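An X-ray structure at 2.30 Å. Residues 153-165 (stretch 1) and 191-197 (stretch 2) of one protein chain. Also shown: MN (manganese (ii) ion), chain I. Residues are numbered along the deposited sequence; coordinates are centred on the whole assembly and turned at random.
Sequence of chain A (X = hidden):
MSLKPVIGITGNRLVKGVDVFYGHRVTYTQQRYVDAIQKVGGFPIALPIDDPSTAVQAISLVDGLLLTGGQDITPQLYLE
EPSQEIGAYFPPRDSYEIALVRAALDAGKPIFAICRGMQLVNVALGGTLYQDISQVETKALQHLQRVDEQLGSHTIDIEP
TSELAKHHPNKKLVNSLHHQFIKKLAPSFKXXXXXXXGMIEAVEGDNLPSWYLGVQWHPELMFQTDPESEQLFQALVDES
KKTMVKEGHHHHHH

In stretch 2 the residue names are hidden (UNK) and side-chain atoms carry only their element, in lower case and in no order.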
ATOM      1  N   SER A 153      24.972 -12.501 -12.339  1.00 18.18           N
ATOM      2  CA  SER A 153      25.174 -12.766 -10.920  1.00 17.41           C
ATOM      3  C   SER A 153      26.007 -14.009 -10.635  1.00 17.46           C
ATOM      4  O   SER A 153      26.794 -14.026  -9.686  1.00 18.06           O
ATOM      5  CB  SER A 153      23.820 -12.878 -10.208  1.00 17.29           C
ATOM      6  OG  SER A 153      23.056 -13.960 -10.715  1.00 15.39           O
ATOM      7  N   HIS A 154      25.817 -15.062 -11.426  1.00 16.60           N
ATOM      8  CA  HIS A 154      26.588 -16.282 -11.224  1.00 15.80           C
ATOM      9  C   HIS A 154      27.365 -16.647 -12.486  1.00 16.43           C
ATOM     10  O   HIS A 154      26.878 -16.442 -13.603  1.00 15.46           O
ATOM     11  CB  HIS A 154      25.695 -17.459 -10.746  1.00 13.40           C
ATOM     12  CG  HIS A 154      24.522 -17.779 -11.635  1.00 14.57           C
ATOM     13  ND1 HIS A 154      24.584 -17.741 -13.011  1.00 13.54           N
ATOM     14  CD2 HIS A 154      23.282 -18.242 -11.329  1.00 12.65           C
ATOM     15  CE1 HIS A 154      23.436 -18.169 -13.517  1.00 13.71           C
ATOM     16  NE2 HIS A 154      22.632 -18.481 -12.517  1.00 12.34           N
ATOM     17  N   THR A 155      28.582 -17.161 -12.303  1.00 16.06           N
ATOM     18  CA  THR A 155      29.426 -17.524 -13.438  1.00 17.32           C
ATOM     19  C   THR A 155      29.195 -18.948 -13.963  1.00 16.46           C
ATOM     20  O   THR A 155      29.087 -19.902 -13.203  1.00 17.41           O
ATOM     21  CB  THR A 155      30.951 -17.293 -13.117  1.00 17.70           C
ATOM     22  OG1 THR A 155      31.696 -18.495 -13.349  1.00 19.39           O
ATOM     23  CG2 THR A 155      31.147 -16.822 -11.688  1.00 15.40           C
ATOM     24  N   ILE A 156      29.123 -19.074 -15.280  1.00 16.28           N
ATOM     25  CA  ILE A 156      28.878 -20.361 -15.911  1.00 17.27           C
ATOM     26  C   ILE A 156      30.037 -20.884 -16.741  1.00 18.85           C
ATOM     27  O   ILE A 156      30.710 -20.126 -17.438  1.00 19.20           O
ATOM     28  CB  ILE A 156      27.654 -20.284 -16.834  1.00 15.61           C
ATOM     29  CG1 ILE A 156      27.862 -19.169 -17.870  1.00 12.80           C
ATOM     30  CG2 ILE A 156      26.408 -20.052 -16.001  1.00 16.25           C
ATOM     31  CD1 ILE A 156      26.741 -19.017 -18.889  1.00 12.29           C
ATOM     32  N   ASP A 157      30.256 -22.193 -16.657  1.00 20.44           N
ATOM     33  CA  ASP A 157      31.303 -22.867 -17.416  1.00 19.98           C
ATOM     34  C   ASP A 157      30.635 -23.235 -18.734  1.00 20.74           C
ATOM     35  O   ASP A 157      29.554 -23.833 -18.748  1.00 21.10           O
ATOM     36  CB  ASP A 157      31.754 -24.129 -16.685  1.00 17.84           C
ATOM     37  CG  ASP A 157      32.261 -23.842 -15.292  1.00 18.95           C
ATOM     38  OD1 ASP A 157      33.338 -23.229 -15.159  1.00 20.86           O
ATOM     39  OD2 ASP A 157      31.579 -24.225 -14.321  1.00 22.31           O
ATOM     40  N   ILE A 158      31.274 -22.876 -19.837  1.00 20.85           N
ATOM     41  CA  ILE A 158      30.714 -23.130 -21.153  1.00 20.22           C
ATOM     42  C   ILE A 158      31.434 -24.233 -21.906  1.00 21.17           C
ATOM     43  O   ILE A 158      32.656 -24.315 -21.882  1.00 23.67           O
ATOM     44  CB  ILE A 158      30.747 -21.843 -21.997  1.00 19.28           C
ATOM     45  CG1 ILE A 158      29.967 -20.741 -21.267  1.00 22.41           C
ATOM     46  CG2 ILE A 158      30.157 -22.094 -23.372  1.00 17.94           C
ATOM     47  CD1 ILE A 158      29.948 -19.403 -21.980  1.00 19.26           C
ATOM     48  N   GLU A 159      30.661 -25.086 -22.567  1.00 21.36           N
ATOM     49  CA  GLU A 159      31.213 -26.175 -23.365  1.00 22.57           C
ATOM     50  C   GLU A 159      31.852 -25.516 -24.592  1.00 20.79           C
ATOM     51  O   GLU A 159      31.145 -25.012 -25.451  1.00 21.96           O
ATOM     52  CB  GLU A 159      30.078 -27.117 -23.783  1.00 24.70           C
ATOM     53  CG  GLU A 159      30.502 -28.256 -24.674  1.00 30.08           C
ATOM     54  CD  GLU A 159      31.667 -29.020 -24.092  1.00 33.43           C
ATOM     55  OE1 GLU A 159      31.569 -29.420 -22.908  1.00 33.47           O
ATOM     56  OE2 GLU A 159      32.671 -29.216 -24.816  1.00 33.55           O
ATOM     57  N   PRO A 160      33.198 -25.513 -24.683  1.00 21.02           N
ATOM     58  CA  PRO A 160      33.934 -24.904 -25.802  1.00 19.84           C
ATOM     59  C   PRO A 160      33.491 -25.302 -27.204  1.00 20.19           C
ATOM     60  O   PRO A 160      33.630 -24.524 -28.151  1.00 20.23           O
ATOM     61  CB  PRO A 160      35.382 -25.296 -25.516  1.00 19.99           C
ATOM     62  CG  PRO A 160      35.247 -26.592 -24.801  1.00 19.10           C
ATOM     63  CD  PRO A 160      34.116 -26.305 -23.845  1.00 20.76           C
ATOM     64  N   THR A 161      32.952 -26.506 -27.332  1.00 21.05           N
ATOM     65  CA  THR A 161      32.488 -27.013 -28.620  1.00 23.25           C
ATOM     66  C   THR A 161      31.028 -26.666 -28.886  1.00 23.80           C
ATOM     67  O   THR A 161      30.497 -26.999 -29.943  1.00 22.66           O
ATOM     68  CB  THR A 161      32.578 -28.549 -28.671  1.00 25.47           C
ATOM     69  OG1 THR A 161      31.961 -29.087 -27.491  1.00 27.33           O
ATOM     70  CG2 THR A 161      34.027 -29.013 -28.751  1.00 24.19           C
ATOM     71  N   SER A 162      30.380 -26.002 -27.932  1.00 23.41           N
ATOM     72  CA  SER A 162      28.964 -25.675 -28.069  1.00 23.11           C
ATOM     73  C   SER A 162      28.605 -24.432 -28.877  1.00 24.06           C
ATOM     74  O   SER A 162      29.420 -23.529 -29.078  1.00 24.17           O
ATOM     75  CB  SER A 162      28.333 -25.539 -26.687  1.00 24.56           C
ATOM     76  OG  SER A 162      28.693 -24.303 -26.097  1.00 25.23           O
ATOM     77  N   GLU A 163      27.355 -24.404 -29.330  1.00 23.22           N
ATOM     78  CA  GLU A 163      26.825 -23.279 -30.081  1.00 21.71           C
ATOM     79  C   GLU A 163      26.967 -22.062 -29.172  1.00 19.37           C
ATOM     80  O   GLU A 163      27.378 -20.988 -29.613  1.00 19.41           O
ATOM     81  CB  GLU A 163      25.348 -23.521 -30.395  1.00 22.48           C
ATOM     82  CG  GLU A 163      24.655 -22.439 -31.218  1.00 27.57           C
ATOM     83  CD  GLU A 163      24.965 -22.529 -32.708  1.00 29.13           C
ATOM     84  OE1 GLU A 163      25.146 -23.658 -33.204  1.00 29.02           O
ATOM     85  OE2 GLU A 163      25.008 -21.473 -33.382  1.00 32.22           O
ATOM     86  N   LEU A 164      26.634 -22.245 -27.897  1.00 17.30           N
ATOM     87  CA  LEU A 164      26.709 -21.161 -26.918  1.00 15.53           C
ATOM     88  C   LEU A 164      28.084 -20.525 -26.945  1.00 17.01           C
ATOM     89  O   LEU A 164      28.211 -19.293 -26.923  1.00 15.69           O
ATOM     90  CB  LEU A 164      26.424 -21.684 -25.506  1.00 13.72           C
ATOM     91  CG  LEU A 164      26.303 -20.611 -24.421  1.00 13.21           C
ATOM     92  CD1 LEU A 164      25.147 -19.675 -24.770  1.00 11.22           C
ATOM     93  CD2 LEU A 164      26.069 -21.262 -23.064  1.00 11.74           C
ATOM     94  N   ALA A 165      29.111 -21.373 -27.010  1.00 18.66           N
ATOM     95  CA  ALA A 165      30.499 -20.922 -27.032  1.00 20.75           C
ATOM     96  C   ALA A 165      30.827 -20.023 -28.225  1.00 21.46           C
ATOM     97  O   ALA A 165      31.850 -19.343 -28.228  1.00 22.87           O
ATOM     98  CB  ALA A 165      31.448 -22.131 -26.994  1.00 21.40           C
ATOM     99  N   UNK A 191      23.821 -30.741 -22.282  1.00 24.18           N
ATOM    100  CA  UNK A 191      23.973 -29.567 -21.438  1.00 24.52           C
ATOM    101  C   UNK A 191      25.261 -28.897 -21.914  1.00 22.72           C
ATOM    102  O   UNK A 191      26.262 -29.576 -22.118  1.00 22.25           O
ATOM    103  c   UNK A 191      25.298 -30.904 -19.771  1.00 30.14           C
ATOM    104  c   UNK A 191      24.113 -29.973 -19.939  1.00 23.81           C
ATOM    105  c   UNK A 191      24.321 -28.747 -19.072  1.00 25.56           C
ATOM    106  N   UNK A 192      25.235 -27.579 -22.106  1.00 20.97           N
ATOM    107  CA  UNK A 192      26.429 -26.866 -22.555  1.00 19.03           C
ATOM    108  C   UNK A 192      26.881 -25.778 -21.598  1.00 18.29           C
ATOM    109  O   UNK A 192      27.895 -25.128 -21.832  1.00 17.75           O
ATOM    110  c   UNK A 192      26.227 -26.239 -23.943  1.00 20.02           C
ATOM    111  o   UNK A 192      25.048 -25.424 -23.946  1.00 21.75           O
ATOM    112  c   UNK A 192      26.104 -27.329 -24.991  1.00 18.04           C
ATOM    113  N   UNK A 193      26.133 -25.581 -20.517  1.00 18.26           N
ATOM    114  CA  UNK A 193      26.481 -24.575 -19.524  1.00 17.96           C
ATOM    115  C   UNK A 193      25.959 -24.954 -18.138  1.00 18.82           C
ATOM    116  O   UNK A 193      24.849 -25.468 -17.998  1.00 19.41           O
ATOM    117  c   UNK A 193      25.923 -23.224 -19.934  1.00 16.32           C
ATOM    118  N   UNK A 194      26.774 -24.687 -17.124  1.00 18.17           N
ATOM    119  CA  UNK A 194      26.437 -24.963 -15.734  1.00 17.83           C
ATOM    120  C   UNK A 194      27.082 -23.911 -14.830  1.00 19.13           C
ATOM    121  O   UNK A 194      28.077 -23.277 -15.207  1.00 18.38           O
ATOM    122  c   UNK A 194      25.703 -30.714 -16.080  1.00 21.12           C
ATOM    123  n   UNK A 194      26.795 -29.970 -16.212  1.00 21.85           N
ATOM    124  c   UNK A 194      26.989 -26.324 -15.290  1.00 18.95           C
ATOM    125  c   UNK A 194      26.323 -27.559 -15.843  1.00 20.39           C
ATOM    126  c   UNK A 194      27.103 -28.794 -15.399  1.00 19.17           C
ATOM    127  n   UNK A 194      25.514 -31.762 -16.877  1.00 19.87           N
ATOM    128  n   UNK A 194      24.801 -30.411 -15.155  1.00 21.09           N
ATOM    129  N   UNK A 195      26.513 -23.734 -13.640  1.00 18.75           N
ATOM    130  CA  UNK A 195      27.085 -22.825 -12.649  1.00 18.09           C
ATOM    131  C   UNK A 195      27.929 -23.730 -11.749  1.00 18.23           C
ATOM    132  O   UNK A 195      27.718 -24.948 -11.717  1.00 18.22           O
ATOM    133  o   UNK A 195      24.904 -23.027 -11.624  1.00 16.80           O
ATOM    134  c   UNK A 195      26.011 -22.137 -11.788  1.00 17.50           C
ATOM    135  c   UNK A 195      25.560 -20.816 -12.421  1.00 17.19           C
ATOM    136  N   UNK A 196      28.863 -23.134 -11.013  1.00 17.20           N
ATOM    137  CA  UNK A 196      29.769 -23.884 -10.137  1.00 16.69           C
ATOM    138  C   UNK A 196      29.110 -24.935  -9.244  1.00 17.36           C
ATOM    139  O   UNK A 196      29.798 -25.810  -8.698  1.00 16.75           O
ATOM    140  c   UNK A 196      30.585 -22.912  -9.283  1.00 12.33           C
ATOM    141  N   UNK A 197      27.792 -24.852  -9.086  1.00 15.39           N
ATOM    142  CA  UNK A 197      27.081 -25.814  -8.258  1.00 14.53           C
ATOM    143  C   UNK A 197      26.558 -26.984  -9.090  1.00 14.76           C
ATOM    144  O   UNK A 197      25.845 -27.850  -8.584  1.00 15.53           O
ATOM    145  o   UNK A 197      25.206 -24.428  -9.682  1.00 16.55           O
ATOM    146  c   UNK A 197      24.957 -24.432  -8.457  1.00 16.76           C
ATOM    147  o   UNK A 197      23.944 -23.884  -7.966  1.00 18.00           O
ATOM    148  c   UNK A 197      25.929 -25.130  -7.518  1.00 15.87           C
TER
HETATM  149 MN    MN I 300      20.577 -19.609 -12.567  1.00 15.60          MN
HETATM  150  O   HOH W   1      28.424 -20.314 -10.681  1.00  8.21           O
HETATM  151  O   HOH W   2      20.196 -18.372 -14.425  1.00 13.41           O

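Position 191 carries three side-chain carbons, the first bearing the other two, and none touches stretch 1. A fork of carbon alone at CB identifies Val191, whose CA-to-CB bond points sideways.

Position 192 also forks at CB, but one branch is oxygen and the other carbon. The carbon branch lies 3.3 Å from CB of Ser162, and the CB of 192 is 4.0 Å from CB of Glu159. A CB that carries one oxygen and one methyl belongs to threonine, Thr192. Its OG1 is satisfied elsewhere in the structure, while its backbone O accepts a hydrogen bond from N of Glu159 at 2.9 Å.

Position 193 has a single side-chain carbon, CB, which is 3.7 Å from CD2 of Leu164 and 4.4 Å from CD1 of Ile156. With nothing beyond CB, this is Ala193. It pairs with Ile158 without hydrogen bonds between the two, and its CB lies on the same sheet face as the side chains of Ile156 and Ile158.

At position 194 an unbranched run of three carbons leads to a nitrogen and then to a carbon carrying two more nitrogens. This guanidinium group defines Arg194. Its side chain starts on the same face as Asp157, but its end leads away, and its nearest approach is CB, 5.0 Å from O of Asp157. The backbone makes the contact instead: N of Asp157 donates to O of Arg194 at 2.8 Å, and N of Arg194 returns a weak bond to O of Asp157 at 3.3 Å.

Position 195 again shows a CB with one oxygen and one carbon. The carbon sits 3.3 Å from ND1 of His154, over a face of the imidazole, and 3.8 Å from CG2 of Ile156. The residue is Thr195. Its CG2 is 3.3 Å from the His154 ring centroid and only 14° off the ring normal, a CH-pi contact.

Position 196 has CB alone, 5.2 Å from O of Thr155 at its nearest, and is therefore Ala196. A water joins its backbone to the neighbouring strand, accepting from N of Ala196 at 2.9 Å and donating to O of Thr155 at 2.6 Å.

Position 197 has two side-chain carbons, the second carrying two oxygens, and touches nothing on stretch 1. This short carboxylate is Asp197; its OD1 accepts a very short 2.4 Å hydrogen bond from OG1 of Thr195.

The contact is an antiparallel strand pairing held mainly by backbone hydrogen bonds. Small side chains at Ala193 and Thr195 meet Leu164, Ile156 and His154. Beyond the strand, OG of Ser162 donates to O of Glu159 at 2.6 Å, bracing the turn beside Thr192. At the other end, NE2 of His154 binds manganese at 2.3 Å, so the methyl of Thr195 packs against the ring of a metal ligand.

Stretch 2 191-197: VTARTAD
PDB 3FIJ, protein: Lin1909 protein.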